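Local coordinates for glycoside Hydrolase (Bacteroides uniformis, PDB 5TA0), which probably hydrolyses agarose as a family 86 glycoside hydrolase, binding the galactan chain in a cleft of its parallel beta/alpha barrel, at residues Tyr326-His331 / Leu347-Ser352; Phe225-Ala230 / Gly272-Phe277; Leu545-Asn550 / Ile621-Pro626. All blocks are in the same frame, centred on the assembly; numbering follows the deposited sequence.

In the fold
Three contacts, closed one after another along the chain in the order 2, 1, 3, illustrate how one chain combines a substrate-binding barrel with a beta domain. Contacts 1 and 2 both belong to the catalytic barrel, yet their centres lie 29 Å apart and their nearest atoms about 13 Å. Contact 1 reaches the bound oligosaccharide directly, through Gln329 and His331, whereas contact 2 packs a barrel helix beside a connecting loop, with the His226 side chain about 9 Å from a calcium ion. Contact 3 pairs two strands of the C-terminal beta domain, its centre 35 Å from that of contact 1 and 34 Å from that of contact 2, and touches neither.

Contact 1: Tyr326-His331 / Leu347-Ser352; sequences YSAQTH and LKSTNS. With GAL (beta-D-galactopyranose), chain C; AAL (3,6-anhydro-alpha-L-galactopyranose), chain B; EDO (1,2-ethanediol), chain O; SO4 (sulfate ion), chain E.
Ser327 and Thr350 meet closely where the chain leaving strand 321-326 turns a corner against helix 340-358: Ser327 CB presses to within 3.1 Å of Thr350 OG1. That hydroxyl is bonded in other directions, to Arg346 O one turn earlier and to a 1,2-ethanediol probably left by the crystallisation liquor. The Tyr326 ring comes edge-on, CE1 lying 3.6 Å from Thr350 O near the ring plane. Its CG is set between the backbone N and the carbonyl carbon (chi1 74°), which sends the ring across the Thr350 side chain at about a right angle. Ala328 CB rests 3.6 Å from Ser349 OG, a buried hydroxyl hydrogen-bonded to Asp284. This is a beta-alpha unit of the barrel, with substrate-binding residues in the loop after the strand. Beyond Ala328 the loop no longer meets segment 347-352 and lines the glycan pocket, where Gln329 and His331 are only partly buried. Extended Gln329 offers both ends of its amide: OE1 accepts from galactose O4 at 2.8 Å, while NE2 donates to galactose O3 at 2.9 Å and to a sulfate, probably also from the liquor. His331 NE2 donates to the same O4 at 2.9 Å, and Gln329 CG lies over one imidazole face, toward its rim.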
loop_
_atom_site.group_PDB
_atom_site.type_symbol
_atom_site.label_atom_id
_atom_site.label_comp_id
_atom_site.label_asym_id
_atom_site.label_seq_id
_atom_site.Cartn_x
_atom_site.Cartn_y
_atom_site.Cartn_z
ATOM N N TYR A 326 0.582 -4.566 -3.508
ATOM C CA TYR A 326 -0.387 -3.720 -4.206
ATOM C C TYR A 326 0.001 -3.549 -5.654
ATOM O O TYR A 326 1.155 -3.732 -6.018
ATOM C CB TYR A 326 -0.541 -2.363 -3.535
ATOM C CG TYR A 326 0.572 -1.348 -3.707
ATOM C CD1 TYR A 326 0.511 -0.393 -4.719
ATOM C CD2 TYR A 326 1.638 -1.272 -2.806
ATOM C CE1 TYR A 326 1.477 0.583 -4.862
ATOM C CE2 TYR A 326 2.638 -0.300 -2.954
ATOM C CZ TYR A 326 2.527 0.640 -3.951
ATOM O OH TYR A 326 3.450 1.660 -4.111
ATOM N N SER A 327 -1.011 -3.176 -6.425
ATOM C CA SER A 327 -0.966 -2.638 -7.812
ATOM C C SER A 327 -2.221 -3.129 -8.530
ATOM O O SER A 327 -3.298 -2.708 -8.136
ATOM C CB SER A 327 0.351 -2.813 -8.587
ATOM O OG SER A 327 0.594 -4.165 -8.869
ATOM N N ALA A 328 -2.070 -3.929 -9.586
ATOM C CA ALA A 328 -3.232 -4.452 -10.329
ATOM C C ALA A 328 -3.158 -5.970 -10.394
ATOM O O ALA A 328 -2.066 -6.566 -10.423
ATOM C CB ALA A 328 -3.263 -3.888 -11.738
ATOM N N GLN A 329 -4.326 -6.594 -10.408
ATOM C CA GLN A 329 -4.455 -7.980 -10.819
ATOM C C GLN A 329 -5.054 -7.925 -12.216
ATOM O O GLN A 329 -6.086 -7.290 -12.394
ATOM C CB GLN A 329 -5.348 -8.746 -9.851
ATOM C CG GLN A 329 -5.576 -10.172 -10.298
ATOM C CD GLN A 329 -6.145 -11.087 -9.252
ATOM O OE1 GLN A 329 -6.562 -10.658 -8.166
ATOM N NE2 GLN A 329 -6.199 -12.393 -9.607
ATOM N N THR A 330 -4.434 -8.611 -13.160
ATOM C CA THR A 330 -4.771 -8.457 -14.582
ATOM C C THR A 330 -5.452 -9.729 -15.136
ATOM O O THR A 330 -4.908 -10.406 -15.981
ATOM C CB THR A 330 -3.525 -8.084 -15.412
ATOM O OG1 THR A 330 -2.516 -9.080 -15.273
ATOM C CG2 THR A 330 -2.948 -6.721 -14.984
ATOM N N HIS A 331 -6.658 -10.009 -14.671
ATOM C CA HIS A 331 -7.303 -11.328 -14.919
ATOM C C HIS A 331 -7.298 -11.707 -16.394
ATOM O O HIS A 331 -6.907 -12.804 -16.743
ATOM C CB HIS A 331 -8.748 -11.327 -14.495
ATOM C CG HIS A 331 -8.941 -11.071 -13.047
ATOM N ND1 HIS A 331 -8.936 -9.802 -12.520
ATOM C CD2 HIS A 331 -9.145 -11.913 -12.015
ATOM C CE1 HIS A 331 -9.116 -9.875 -11.214
ATOM N NE2 HIS A 331 -9.233 -11.145 -10.878
ATOM N N LEU A 347 1.903 -0.858 -13.827
ATOM C CA LEU A 347 2.565 0.444 -13.604
ATOM C C LEU A 347 1.576 1.525 -13.199
ATOM O O LEU A 347 1.805 2.308 -12.248
ATOM C CB LEU A 347 3.363 0.893 -14.841
ATOM C CG LEU A 347 4.666 0.144 -15.075
ATOM C CD1 LEU A 347 5.153 0.394 -16.492
ATOM C CD2 LEU A 347 5.728 0.532 -14.056
ATOM N N LYS A 348 0.481 1.650 -13.946
ATOM C CA LYS A 348 -0.425 2.789 -13.701
ATOM C C LYS A 348 -1.124 2.671 -12.360
ATOM O O LYS A 348 -1.372 3.670 -11.696
ATOM C CB LYS A 348 -1.408 3.007 -14.862
ATOM C CG LYS A 348 -2.449 1.941 -15.058
ATOM C CD LYS A 348 -3.258 2.199 -16.331
ATOM C CE LYS A 348 -4.227 1.094 -16.686
ATOM N NZ LYS A 348 -5.456 1.104 -15.846
ATOM N N SER A 349 -1.440 1.438 -11.941
ATOM C CA SER A 349 -2.007 1.230 -10.611
ATOM C C SER A 349 -0.979 1.525 -9.526
ATOM O O SER A 349 -1.323 2.136 -8.511
ATOM C CB SER A 349 -2.543 -0.191 -10.478
ATOM O OG SER A 349 -3.761 -0.325 -11.209
ATOM N N THR A 350 0.256 1.102 -9.746
ATOM C CA THR A 350 1.305 1.348 -8.770
ATOM C C THR A 350 1.500 2.826 -8.500
ATOM O O THR A 350 1.529 3.248 -7.328
ATOM C CB THR A 350 2.646 0.737 -9.202
ATOM O OG1 THR A 350 2.476 -0.658 -9.426
ATOM C CG2 THR A 350 3.672 0.911 -8.085
ATOM N N ASN A 351 1.633 3.624 -9.553
ATOM C CA ASN A 351 1.904 5.038 -9.362
ATOM C C ASN A 351 0.773 5.750 -8.621
ATOM O O ASN A 351 1.022 6.548 -7.717
ATOM C CB ASN A 351 2.167 5.725 -10.709
ATOM C CG ASN A 351 3.564 5.508 -11.216
ATOM O OD1 ASN A 351 4.520 5.477 -10.466
ATOM N ND2 ASN A 351 3.692 5.308 -12.504
ATOM N N SER A 352 -0.479 5.475 -8.992
ATOM C CA SER A 352 -1.604 6.114 -8.339
ATOM C C SER A 352 -1.710 5.706 -6.874
ATOM O O SER A 352 -1.874 6.561 -5.997
ATOM C CB SER A 352 -2.932 5.869 -9.054
ATOM O OG SER A 352 -2.933 6.446 -10.347
HETATM C C1 GAL C . -11.042 -14.480 -9.577
HETATM C C2 GAL C . -9.540 -14.658 -9.508
HETATM C C3 GAL C . -9.020 -14.474 -8.086
HETATM C C4 GAL C . -9.557 -13.186 -7.478
HETATM C C5 GAL C . -11.075 -13.162 -7.594
HETATM C C6 GAL C . -11.672 -11.930 -6.942
HETATM O O1 GAL C . -11.525 -14.528 -10.933
HETATM O O2 GAL C . -9.164 -15.965 -9.938
HETATM O O3 GAL C . -7.593 -14.500 -8.185
HETATM O O4 GAL C . -9.022 -12.039 -8.155
HETATM O O5 GAL C . -11.406 -13.220 -8.990
HETATM O O6 GAL C . -13.096 -11.966 -7.041
HETATM C C1 AAL B . -6.907 -14.806 -6.968
HETATM C C2 AAL B . -5.707 -15.680 -7.331
HETATM C C3 AAL B . -4.754 -15.679 -6.162
HETATM C C4 AAL B . -4.278 -14.288 -5.851
HETATM C C5 AAL B . -5.537 -13.749 -5.233
HETATM C C6 AAL B . -5.912 -14.862 -4.284
HETATM O O2 AAL B . -5.038 -15.177 -8.495
HETATM O O3 AAL B . -5.482 -16.055 -4.976
HETATM O O4 AAL B . -3.280 -14.367 -4.860
HETATM O O5 AAL B . -6.496 -13.609 -6.284
HETATM C C1 EDO O . 6.891 -2.019 -9.835
HETATM O O1 EDO O . 6.902 -1.037 -8.843
HETATM C C2 EDO O . 5.786 -1.578 -10.762
HETATM O O2 EDO O . 4.623 -2.244 -10.281
HETATM S S SO4 E . -6.129 -15.165 -12.161
HETATM O O1 SO4 E . -5.533 -13.823 -11.971
HETATM O O2 SO4 E . -6.629 -15.687 -10.858
HETATM O O3 SO4 E . -5.086 -16.083 -12.679
HETATM O O4 SO4 E . -7.251 -15.042 -13.126
#

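Contact 2: Phe225-Ala230 / Gly272-Phe277; sequences FHSTIA and GKDMDF. With EDO (1,2-ethanediol), chain L.
A single carboxylate oxygen, OD2 of Asp274, does two jobs at once, and takes the bond from Ser227 on its anti side. Ser227 OG donates to OD2 at 2.7 Å, only 17° out of the carboxylate plane. Lys273, the preceding residue, brings NZ to the same oxygen at 3.2 Å, in a salt bridge approaching from above that plane, 36° out of it. The polar link between helix and loop thus runs through one oxygen, while the lysine probably helps to balance the negative charge. With an alanine in place of Asp274, Ser227 OG would probably lose its acceptor across the contact and the Lys273 ammonium would be left without this carboxylate mate.

Next to this bond the contact is buried and largely apolar. Met275 folds back on itself: the bend at chi2 sets SD at the edge of the His226 imidazole, 5.4 Å from the ring centroid, a Met-aromatic contact, and that at chi3 (93°) carries CE to helix 219-236. There CE sits 3.6 Å from His226 O, whose carbonyl also takes the helical bond from Ala230 N, and 3.9 Å from Ala230 CB. The imidazole is held in turn by ND1 bonding to Leu222 O within the helix and by an edge-to-face contact with Phe267.

In the barrel, helix 219-236 leads to strand 242-247, and segment 272-277 leads from helix 264-271 into the neighbouring parallel strand 277-285. The contact therefore joins consecutive beta-alpha units, with Ala230 packing on Val242 and Met275 on Phe267, while Asp276 bridges back to Lys234 and to the backbone N of Val242 at the start of strand 242-247.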
loop_
_atom_site.group_PDB
_atom_site.type_symbol
_atom_site.label_atom_id
_atom_site.label_comp_id
_atom_site.label_asym_id
_atom_site.label_seq_id
_atom_site.Cartn_x
_atom_site.Cartn_y
_atom_site.Cartn_z
ATOM N N PHE A 225 -6.636 -16.717 16.267
ATOM C CA PHE A 225 -5.326 -17.280 15.899
ATOM C C PHE A 225 -4.242 -16.205 15.833
ATOM O O PHE A 225 -3.125 -16.435 16.269
ATOM C CB PHE A 225 -5.516 -18.023 14.574
ATOM C CG PHE A 225 -4.272 -18.534 13.892
ATOM C CD1 PHE A 225 -3.782 -19.794 14.192
ATOM C CD2 PHE A 225 -3.688 -17.839 12.850
ATOM C CE1 PHE A 225 -2.692 -20.306 13.519
ATOM C CE2 PHE A 225 -2.616 -18.363 12.169
ATOM C CZ PHE A 225 -2.118 -19.598 12.499
ATOM N N HIS A 226 -4.567 -15.025 15.330
ATOM C CA HIS A 226 -3.588 -13.957 15.263
ATOM C C HIS A 226 -3.050 -13.549 16.644
ATOM O O HIS A 226 -1.857 -13.323 16.792
ATOM C CB HIS A 226 -4.140 -12.723 14.543
ATOM C CG HIS A 226 -4.091 -12.830 13.048
ATOM N ND1 HIS A 226 -4.890 -13.672 12.314
ATOM C CD2 HIS A 226 -3.300 -12.201 12.150
ATOM C CE1 HIS A 226 -4.584 -13.566 11.031
ATOM N NE2 HIS A 226 -3.638 -12.661 10.899
ATOM N N SER A 227 -3.912 -13.437 17.644
ATOM C CA SER A 227 -3.436 -13.110 19.003
ATOM C C SER A 227 -2.500 -14.190 19.524
ATOM O O SER A 227 -1.467 -13.898 20.108
ATOM C CB SER A 227 -4.608 -12.952 19.948
ATOM O OG SER A 227 -5.399 -11.818 19.600
ATOM N N THR A 228 -2.860 -15.449 19.273
ATOM C CA THR A 228 -2.028 -16.557 19.736
ATOM C C THR A 228 -0.676 -16.575 19.027
ATOM O O THR A 228 0.367 -16.775 19.660
ATOM C CB THR A 228 -2.799 -17.860 19.580
ATOM O OG1 THR A 228 -3.958 -17.785 20.444
ATOM C CG2 THR A 228 -1.943 -19.085 19.968
ATOM N N ILE A 229 -0.658 -16.337 17.716
ATOM C CA ILE A 229 0.610 -16.273 16.995
ATOM C C ILE A 229 1.489 -15.135 17.522
ATOM O O ILE A 229 2.681 -15.327 17.766
ATOM C CB ILE A 229 0.436 -16.161 15.462
ATOM C CG1 ILE A 229 -0.338 -17.363 14.900
ATOM C CG2 ILE A 229 1.786 -16.033 14.774
ATOM C CD1 ILE A 229 0.227 -18.737 15.180
ATOM N N ALA A 230 0.901 -13.959 17.716
ATOM C CA ALA A 230 1.666 -12.824 18.205
ATOM C C ALA A 230 2.313 -13.164 19.549
ATOM O O ALA A 230 3.506 -12.865 19.776
ATOM C CB ALA A 230 0.788 -11.590 18.303
ATOM N N GLY A 272 -7.115 -6.632 17.572
ATOM C CA GLY A 272 -6.492 -5.337 17.310
ATOM C C GLY A 272 -5.498 -4.878 18.354
ATOM O O GLY A 272 -4.423 -4.383 18.041
ATOM N N LYS A 273 -5.863 -5.053 19.609
ATOM C CA LYS A 273 -5.000 -4.672 20.722
ATOM C C LYS A 273 -3.692 -5.450 20.776
ATOM O O LYS A 273 -2.747 -4.989 21.411
ATOM C CB LYS A 273 -5.749 -4.825 22.067
ATOM C CG LYS A 273 -6.044 -6.265 22.465
ATOM C CD LYS A 273 -6.932 -6.422 23.703
ATOM C CE LYS A 273 -6.977 -7.873 24.185
ATOM N NZ LYS A 273 -7.168 -8.909 23.115
ATOM N N ASP A 274 -3.650 -6.626 20.153
ATOM C CA ASP A 274 -2.471 -7.476 20.158
ATOM C C ASP A 274 -1.578 -7.294 18.937
ATOM O O ASP A 274 -0.476 -7.828 18.906
ATOM C CB ASP A 274 -2.911 -8.947 20.261
ATOM C CG ASP A 274 -3.731 -9.221 21.503
ATOM O OD1 ASP A 274 -3.374 -8.703 22.592
ATOM O OD2 ASP A 274 -4.739 -9.949 21.377
ATOM N N MET A 275 -2.039 -6.551 17.941
ATOM C CA MET A 275 -1.271 -6.322 16.720
ATOM C C MET A 275 -0.444 -5.047 16.856
ATOM O O MET A 275 -0.951 -4.000 17.289
ATOM C CB MET A 275 -2.193 -6.193 15.526
ATOM C CG MET A 275 -3.023 -7.448 15.186
ATOM S SD MET A 275 -2.087 -8.948 14.775
ATOM C CE MET A 275 -1.997 -9.747 16.384
ATOM N N ASP A 276 0.825 -5.113 16.455
ATOM C CA ASP A 276 1.648 -3.891 16.296
ATOM C C ASP A 276 1.316 -3.097 15.054
ATOM O O ASP A 276 1.559 -1.897 15.002
ATOM C CB ASP A 276 3.129 -4.244 16.326
ATOM C CG ASP A 276 3.504 -4.937 17.611
ATOM O OD1 ASP A 276 3.485 -4.268 18.683
ATOM O OD2 ASP A 276 3.759 -6.141 17.596
ATOM N N PHE A 277 0.835 -3.777 14.011
ATOM C CA PHE A 277 0.470 -3.105 12.770
ATOM C C PHE A 277 -0.647 -3.901 12.112
ATOM O O PHE A 277 -0.847 -5.092 12.421
ATOM C CB PHE A 277 1.696 -2.944 11.831
ATOM C CG PHE A 277 2.300 -4.228 11.350
ATOM C CD1 PHE A 277 3.241 -4.912 12.131
ATOM C CD2 PHE A 277 1.946 -4.769 10.122
ATOM C CE1 PHE A 277 3.804 -6.103 11.694
ATOM C CE2 PHE A 277 2.509 -5.951 9.694
ATOM C CZ PHE A 277 3.424 -6.623 10.476
HETATM C C1 EDO L . 1.195 -4.922 21.705
HETATM O O1 EDO L . 2.402 -5.239 21.007
HETATM C C2 EDO L . 0.257 -4.223 20.739
HETATM O O2 EDO L . 0.930 -3.206 19.993
#

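Contact 3: Leu545-Asn550 / Ile621-Pro626; sequences LVFNIN and ISLKFP
Strands 545-549 and 621-624 run antiparallel, their short axes 4.7 Å apart at 159°, with Leu545-Leu623 and Phe547-Ile621 as hydrogen-bonded pairs around the non-hydrogen-bonded pair Val546-Ser622. In each hydrogen-bonded pair the N-H of either residue bonds the O of the other; Ile621 N, for example, meets Phe547 O at 2.8 Å in an almost straight line (179° at the hydrogen). Between the pairs, Ser622 CA lies 3.3 Å from Leu545 O in a CA-H...O contact. Leu545, Phe547, Ile621 and Leu623 share one face. Phe547 CB and Ile621 CB approach to 4.5 Å. Phe547 CE1 lies a loose 4.5 Å from Leu623 CD1. Ile549, extended beyond CG1 (chi2 -178°), places CD1 just 3.5 Å from Ile621 CD1, a tight methyl-to-methyl meeting. This apolar face packs on strands 558-568 and 631-642 of a second sheet, a beta-sandwich arrangement within the C-terminal domain. On the reverse face lie Val546 and Ser622, whose OG is bonded to Glu544. Strand 545-549 is thus held to its neighbour by main-chain bonds, while its apolar side chains make the face turned to the second sheet hydrophobic.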
loop_
_atom_site.group_PDB
_atom_site.type_symbol
_atom_site.label_atom_id
_atom_site.label_comp_id
_atom_site.label_asym_id
_atom_site.label_seq_id
_atom_site.Cartn_x
_atom_site.Cartn_y
_atom_site.Cartn_z
ATOM N N LEU A 545 -28.443 12.871 9.455
ATOM C CA LEU A 545 -27.383 12.080 10.099
ATOM C C LEU A 545 -26.365 13.064 10.649
ATOM O O LEU A 545 -25.797 13.851 9.888
ATOM C CB LEU A 545 -26.723 11.121 9.106
ATOM C CG LEU A 545 -27.605 9.981 8.580
ATOM C CD1 LEU A 545 -26.851 9.123 7.583
ATOM C CD2 LEU A 545 -28.092 9.091 9.714
ATOM N N VAL A 546 -26.124 13.014 11.954
ATOM C CA VAL A 546 -25.268 13.986 12.628
ATOM C C VAL A 546 -24.000 13.303 13.100
ATOM O O VAL A 546 -24.068 12.273 13.760
ATOM C CB VAL A 546 -25.979 14.619 13.843
ATOM C CG1 VAL A 546 -25.071 15.621 14.543
ATOM C CG2 VAL A 546 -27.285 15.278 13.391
ATOM N N PHE A 547 -22.858 13.888 12.743
ATOM C CA PHE A 547 -21.534 13.440 13.183
ATOM C C PHE A 547 -20.850 14.587 13.907
ATOM O O PHE A 547 -21.103 15.769 13.614
ATOM C CB PHE A 547 -20.677 13.022 11.990
ATOM C CG PHE A 547 -21.178 11.793 11.302
ATOM C CD1 PHE A 547 -22.184 11.880 10.347
ATOM C CD2 PHE A 547 -20.680 10.538 11.626
ATOM C CE1 PHE A 547 -22.673 10.742 9.718
ATOM C CE2 PHE A 547 -21.168 9.402 10.989
ATOM C CZ PHE A 547 -22.167 9.505 10.048
ATOM N N ASN A 548 -19.992 14.243 14.850
ATOM C CA ASN A 548 -19.261 15.215 15.649
ATOM C C ASN A 548 -17.768 14.969 15.558
ATOM O O ASN A 548 -17.324 13.848 15.793
ATOM C CB ASN A 548 -19.692 15.115 17.109
ATOM C CG ASN A 548 -21.140 15.493 17.310
ATOM O OD1 ASN A 548 -22.003 14.627 17.438
ATOM N ND2 ASN A 548 -21.413 16.772 17.286
ATOM N N ILE A 549 -17.009 16.025 15.248
ATOM C CA ILE A 549 -15.550 15.971 15.168
ATOM C C ILE A 549 -15.042 17.042 16.116
ATOM O O ILE A 549 -15.198 18.246 15.843
ATOM C CB ILE A 549 -15.034 16.169 13.737
ATOM C CG1 ILE A 549 -15.574 15.069 12.808
ATOM C CG2 ILE A 549 -13.504 16.174 13.726
ATOM C CD1 ILE A 549 -15.097 15.147 11.374
ATOM N N ASN A 550 -14.413 16.603 17.202
ATOM C CA ASN A 550 -14.081 17.462 18.336
ATOM C C ASN A 550 -12.589 17.583 18.629
ATOM O O ASN A 550 -11.771 16.804 18.138
ATOM C CB ASN A 550 -14.818 16.921 19.575
ATOM C CG ASN A 550 -16.326 16.926 19.418
ATOM O OD1 ASN A 550 -16.901 17.780 18.738
ATOM N ND2 ASN A 550 -16.982 15.937 20.050
ATOM N N ILE A 621 -21.407 17.993 11.997
ATOM C CA ILE A 621 -21.493 17.797 10.561
ATOM C C ILE A 621 -22.777 17.014 10.299
ATOM O O ILE A 621 -22.902 15.878 10.767
ATOM C CB ILE A 621 -20.247 17.046 10.040
ATOM C CG1 ILE A 621 -19.006 17.949 10.201
ATOM C CG2 ILE A 621 -20.459 16.612 8.593
ATOM C CD1 ILE A 621 -17.658 17.246 10.111
ATOM N N SER A 622 -23.724 17.632 9.586
ATOM C CA SER A 622 -25.048 17.059 9.348
ATOM C C SER A 622 -25.208 16.736 7.870
ATOM O O SER A 622 -24.907 17.562 7.024
ATOM C CB SER A 622 -26.105 18.075 9.812
ATOM O OG SER A 622 -27.362 17.863 9.228
ATOM N N LEU A 623 -25.702 15.536 7.580
ATOM C CA LEU A 623 -25.972 15.088 6.217
ATOM C C LEU A 623 -27.429 14.704 6.062
ATOM O O LEU A 623 -27.984 14.044 6.919
ATOM C CB LEU A 623 -25.121 13.874 5.865
ATOM C CG LEU A 623 -23.613 14.081 5.847
ATOM C CD1 LEU A 623 -22.931 12.732 5.724
ATOM C CD2 LEU A 623 -23.209 14.972 4.697
ATOM N N LYS A 624 -28.039 15.115 4.959
ATOM C CA LYS A 624 -29.417 14.715 4.662
ATOM C C LYS A 624 -29.532 14.342 3.206
ATOM O O LYS A 624 -29.293 15.166 2.337
ATOM C CB LYS A 624 -30.412 15.831 4.998
ATOM C CG LYS A 624 -31.862 15.391 4.841
ATOM C CD LYS A 624 -32.828 16.550 5.032
ATOM C CE LYS A 624 -32.882 16.999 6.460
ATOM N NZ LYS A 624 -34.036 17.918 6.645
ATOM N N PHE A 625 -29.921 13.094 2.957
ATOM C CA PHE A 625 -30.066 12.578 1.606
ATOM C C PHE A 625 -31.537 12.598 1.198
ATOM O O PHE A 625 -32.403 12.468 2.065
ATOM C CB PHE A 625 -29.546 11.139 1.542
ATOM C CG PHE A 625 -28.048 11.016 1.736
ATOM C CD1 PHE A 625 -27.194 10.938 0.638
ATOM C CD2 PHE A 625 -27.503 10.989 3.011
ATOM C CE1 PHE A 625 -25.809 10.809 0.819
ATOM C CE2 PHE A 625 -26.120 10.879 3.193
ATOM C CZ PHE A 625 -25.290 10.801 2.098
ATOM N N PRO A 626 -31.799 12.724 -0.118
ATOM C CA PRO A 626 -33.184 12.747 -0.634
ATOM C C PRO A 626 -33.804 11.358 -0.832
ATOM O O PRO A 626 -35.004 11.261 -1.126
ATOM C CB PRO A 626 -33.024 13.433 -1.981
ATOM C CG PRO A 626 -31.675 13.007 -2.457
ATOM C CD PRO A 626 -30.838 13.021 -1.194
#